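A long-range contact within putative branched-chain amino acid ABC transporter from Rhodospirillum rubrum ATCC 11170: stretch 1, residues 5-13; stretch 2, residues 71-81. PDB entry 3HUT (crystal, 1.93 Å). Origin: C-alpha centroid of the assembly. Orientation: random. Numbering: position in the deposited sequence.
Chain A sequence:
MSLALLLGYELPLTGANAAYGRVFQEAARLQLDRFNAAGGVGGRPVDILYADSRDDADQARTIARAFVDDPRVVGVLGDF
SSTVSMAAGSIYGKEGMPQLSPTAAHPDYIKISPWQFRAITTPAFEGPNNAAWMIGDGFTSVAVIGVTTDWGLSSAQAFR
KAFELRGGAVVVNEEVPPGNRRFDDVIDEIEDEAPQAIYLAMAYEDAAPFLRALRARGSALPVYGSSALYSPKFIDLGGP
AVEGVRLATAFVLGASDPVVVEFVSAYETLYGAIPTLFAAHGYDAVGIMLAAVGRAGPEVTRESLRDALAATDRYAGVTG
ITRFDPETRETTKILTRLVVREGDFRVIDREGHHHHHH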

# COMPACT_ATOMS: atom_id res chain seq x y z
N LEU A 5 -25.71 -6.58 -10.96
CA LEU A 5 -24.83 -7.49 -10.22
C LEU A 5 -24.48 -6.80 -8.91
O LEU A 5 -24.32 -5.58 -8.87
CB LEU A 5 -23.55 -7.78 -11.01
CG LEU A 5 -23.71 -8.65 -12.26
CD1 LEU A 5 -22.37 -8.73 -13.00
CD2 LEU A 5 -24.18 -10.04 -11.85
N LEU A 6 -24.35 -7.58 -7.84
CA LEU A 6 -24.05 -7.02 -6.53
C LEU A 6 -22.71 -7.41 -5.91
O LEU A 6 -22.32 -8.58 -5.91
CB LEU A 6 -25.14 -7.41 -5.53
CG LEU A 6 -26.20 -6.39 -5.11
CD1 LEU A 6 -27.03 -5.98 -6.32
CD2 LEU A 6 -27.07 -7.00 -4.03
N LEU A 7 -22.04 -6.40 -5.36
CA LEU A 7 -20.78 -6.59 -4.66
C LEU A 7 -21.01 -6.01 -3.27
O LEU A 7 -21.70 -5.00 -3.13
CB LEU A 7 -19.63 -5.82 -5.33
CG LEU A 7 -19.19 -6.28 -6.72
CD1 LEU A 7 -18.14 -5.31 -7.24
CD2 LEU A 7 -18.63 -7.70 -6.66
N GLY A 8 -20.45 -6.64 -2.25
CA GLY A 8 -20.61 -6.10 -0.91
C GLY A 8 -19.36 -5.32 -0.58
O GLY A 8 -18.31 -5.55 -1.17
N TYR A 9 -19.46 -4.37 0.33
CA TYR A 9 -18.29 -3.61 0.73
C TYR A 9 -18.41 -3.30 2.21
O TYR A 9 -19.26 -2.50 2.61
CB TYR A 9 -18.18 -2.31 -0.08
CG TYR A 9 -16.79 -1.68 -0.09
CD1 TYR A 9 -16.39 -0.86 -1.15
CD2 TYR A 9 -15.87 -1.92 0.94
CE1 TYR A 9 -15.11 -0.29 -1.18
CE2 TYR A 9 -14.59 -1.36 0.91
CZ TYR A 9 -14.22 -0.55 -0.16
OH TYR A 9 -12.95 -0.02 -0.21
N GLU A 10 -17.60 -3.96 3.03
CA GLU A 10 -17.62 -3.70 4.46
C GLU A 10 -16.47 -2.73 4.74
O GLU A 10 -15.34 -2.95 4.30
CB GLU A 10 -17.45 -4.99 5.27
CG GLU A 10 -16.24 -5.84 4.91
CD GLU A 10 -16.06 -7.02 5.86
OE1 GLU A 10 -15.59 -6.81 6.99
OE2 GLU A 10 -16.41 -8.15 5.47
N LEU A 11 -16.79 -1.65 5.44
CA LEU A 11 -15.81 -0.62 5.77
C LEU A 11 -16.26 0.18 6.99
O LEU A 11 -17.45 0.23 7.32
CB LEU A 11 -15.60 0.33 4.58
CG LEU A 11 -16.81 0.74 3.72
CD1 LEU A 11 -18.01 1.06 4.59
CD2 LEU A 11 -16.43 1.94 2.87
N PRO A 12 -15.30 0.81 7.69
CA PRO A 12 -15.62 1.61 8.88
C PRO A 12 -16.14 3.02 8.60
O PRO A 12 -15.40 3.87 8.10
CB PRO A 12 -14.30 1.61 9.64
CG PRO A 12 -13.28 1.62 8.54
CD PRO A 12 -13.85 0.63 7.54
N LEU A 13 -17.41 3.26 8.92
CA LEU A 13 -18.03 4.57 8.73
C LEU A 13 -18.32 5.22 10.07
O LEU A 13 -18.79 6.35 10.14
CB LEU A 13 -19.30 4.44 7.90
CG LEU A 13 -19.06 4.01 6.45
CD1 LEU A 13 -20.38 3.88 5.71
CD2 LEU A 13 -18.14 5.03 5.76
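Stretch 2, residues 71-81: PRVVGVLGDFS

How does stretch 2 run relative to stretch 1? Residues 5-11 form an extended strand; stretch 2 turns through Pro71 and Arg72, bends again at Val74 and then runs extended to Gly78, parallel to strand 5-11, the axes inclined at -24° and approaching to 4.3 Å. Gly8 sits beside Val76 (CA to CA 4.4 Å), Tyr9 beside Leu77 (CA to CA 4.5 Å) and Leu11 beside Asp79 (CA to CA 4.7 Å).

What ties the backbones together? Hydrogen bonds alternate in direction, as parallel pairing requires: Val74 N to Leu6 O (3.0 Å), Gly8 N to Gly75 O (2.8 Å), Leu77 N to Gly8 O (2.6 Å), Glu10 N to Leu77 O (3.1 Å) and Asp79 N to Glu10 O (2.7 Å). Near the start, a water bridges Leu6 N and Arg72 O, at 3.1 Å and 2.6 Å from its oxygen. Gly75 N, buried here, finds no partner.

Which side chains pack across the pair? Tyr9 and Leu77 share one face of the sheet, and Leu77 CB lies 3.5 Å from Tyr9 CG, over the ring face in a CH-pi contact. Leu7 CD2 reaches Val74 CG2 at 4.0 Å.

How does the contact finish? Glu10 OE1 and Asp79 OD2 come within 2.5 Å, so close that one acid probably carries a proton. Beyond them, Pro12 CD rests 3.7 Å from Phe80 CB.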

# COMPACT_ATOMS: atom_id res chain seq x y z
N PRO A 71 -27.60 -14.38 -1.95
CA PRO A 71 -27.12 -14.96 -3.21
C PRO A 71 -26.73 -13.96 -4.30
O PRO A 71 -26.00 -14.31 -5.23
CB PRO A 71 -28.28 -15.87 -3.63
CG PRO A 71 -29.47 -15.17 -3.05
CD PRO A 71 -28.98 -14.81 -1.68
N ARG A 72 -27.21 -12.73 -4.20
CA ARG A 72 -26.87 -11.73 -5.21
C ARG A 72 -25.44 -11.23 -5.06
O ARG A 72 -24.81 -10.84 -6.04
CB ARG A 72 -27.84 -10.56 -5.15
CG ARG A 72 -29.29 -10.95 -5.32
CD ARG A 72 -30.17 -9.73 -5.46
NE ARG A 72 -29.95 -8.76 -4.39
CZ ARG A 72 -30.22 -8.99 -3.10
NH1 ARG A 72 -30.72 -10.15 -2.72
NH2 ARG A 72 -30.00 -8.04 -2.20
N VAL A 73 -24.93 -11.24 -3.84
CA VAL A 73 -23.57 -10.77 -3.58
C VAL A 73 -22.57 -11.81 -4.07
O VAL A 73 -22.44 -12.89 -3.49
CB VAL A 73 -23.37 -10.54 -2.07
CG1 VAL A 73 -21.96 -10.02 -1.82
CG2 VAL A 73 -24.42 -9.55 -1.55
N VAL A 74 -21.84 -11.48 -5.13
CA VAL A 74 -20.88 -12.42 -5.70
C VAL A 74 -19.45 -12.19 -5.23
O VAL A 74 -18.57 -13.02 -5.46
CB VAL A 74 -20.92 -12.38 -7.24
CG1 VAL A 74 -22.29 -12.84 -7.73
CG2 VAL A 74 -20.63 -10.97 -7.74
N GLY A 75 -19.22 -11.05 -4.58
CA GLY A 75 -17.89 -10.75 -4.10
C GLY A 75 -17.98 -9.66 -3.06
O GLY A 75 -18.94 -8.90 -3.03
N VAL A 76 -16.97 -9.58 -2.19
CA VAL A 76 -16.98 -8.56 -1.16
C VAL A 76 -15.69 -7.75 -1.16
O VAL A 76 -14.60 -8.32 -1.15
CB VAL A 76 -17.13 -9.19 0.25
CG1 VAL A 76 -16.95 -8.13 1.33
CG2 VAL A 76 -18.50 -9.84 0.39
N LEU A 77 -15.83 -6.42 -1.20
CA LEU A 77 -14.67 -5.53 -1.13
C LEU A 77 -14.55 -5.49 0.37
O LEU A 77 -15.52 -5.22 1.07
CB LEU A 77 -15.02 -4.18 -1.72
CG LEU A 77 -14.97 -4.36 -3.23
CD1 LEU A 77 -15.73 -3.25 -3.90
CD2 LEU A 77 -13.51 -4.41 -3.67
N GLY A 78 -13.35 -5.70 0.88
CA GLY A 78 -13.32 -5.85 2.31
C GLY A 78 -12.44 -5.33 3.40
O GLY A 78 -11.39 -5.86 3.72
N ASP A 79 -12.98 -4.34 4.07
CA ASP A 79 -12.37 -3.74 5.21
C ASP A 79 -10.97 -3.23 5.33
O ASP A 79 -10.00 -3.74 4.79
CB ASP A 79 -12.69 -4.58 6.44
CG ASP A 79 -13.76 -3.93 7.32
OD1 ASP A 79 -13.52 -2.78 7.74
OD2 ASP A 79 -14.83 -4.54 7.59
N PHE A 80 -10.94 -2.16 6.08
CA PHE A 80 -9.79 -1.37 6.39
C PHE A 80 -8.62 -2.03 7.13
O PHE A 80 -7.51 -2.11 6.60
CB PHE A 80 -10.29 -0.18 7.16
CG PHE A 80 -9.23 0.69 7.61
CD1 PHE A 80 -8.51 1.40 6.68
CD2 PHE A 80 -8.89 0.75 8.95
CE1 PHE A 80 -7.44 2.16 7.06
CE2 PHE A 80 -7.82 1.50 9.35
CZ PHE A 80 -7.09 2.21 8.40
N SER A 81 -8.87 -2.48 8.35
CA SER A 81 -7.80 -3.09 9.15
C SER A 81 -7.58 -4.56 8.83
O SER A 81 -8.48 -5.25 8.37
CB SER A 81 -8.10 -2.95 10.64
OG SER A 81 -9.21 -3.77 11.00
O HOH W 1 -25.51 -10.33 -8.54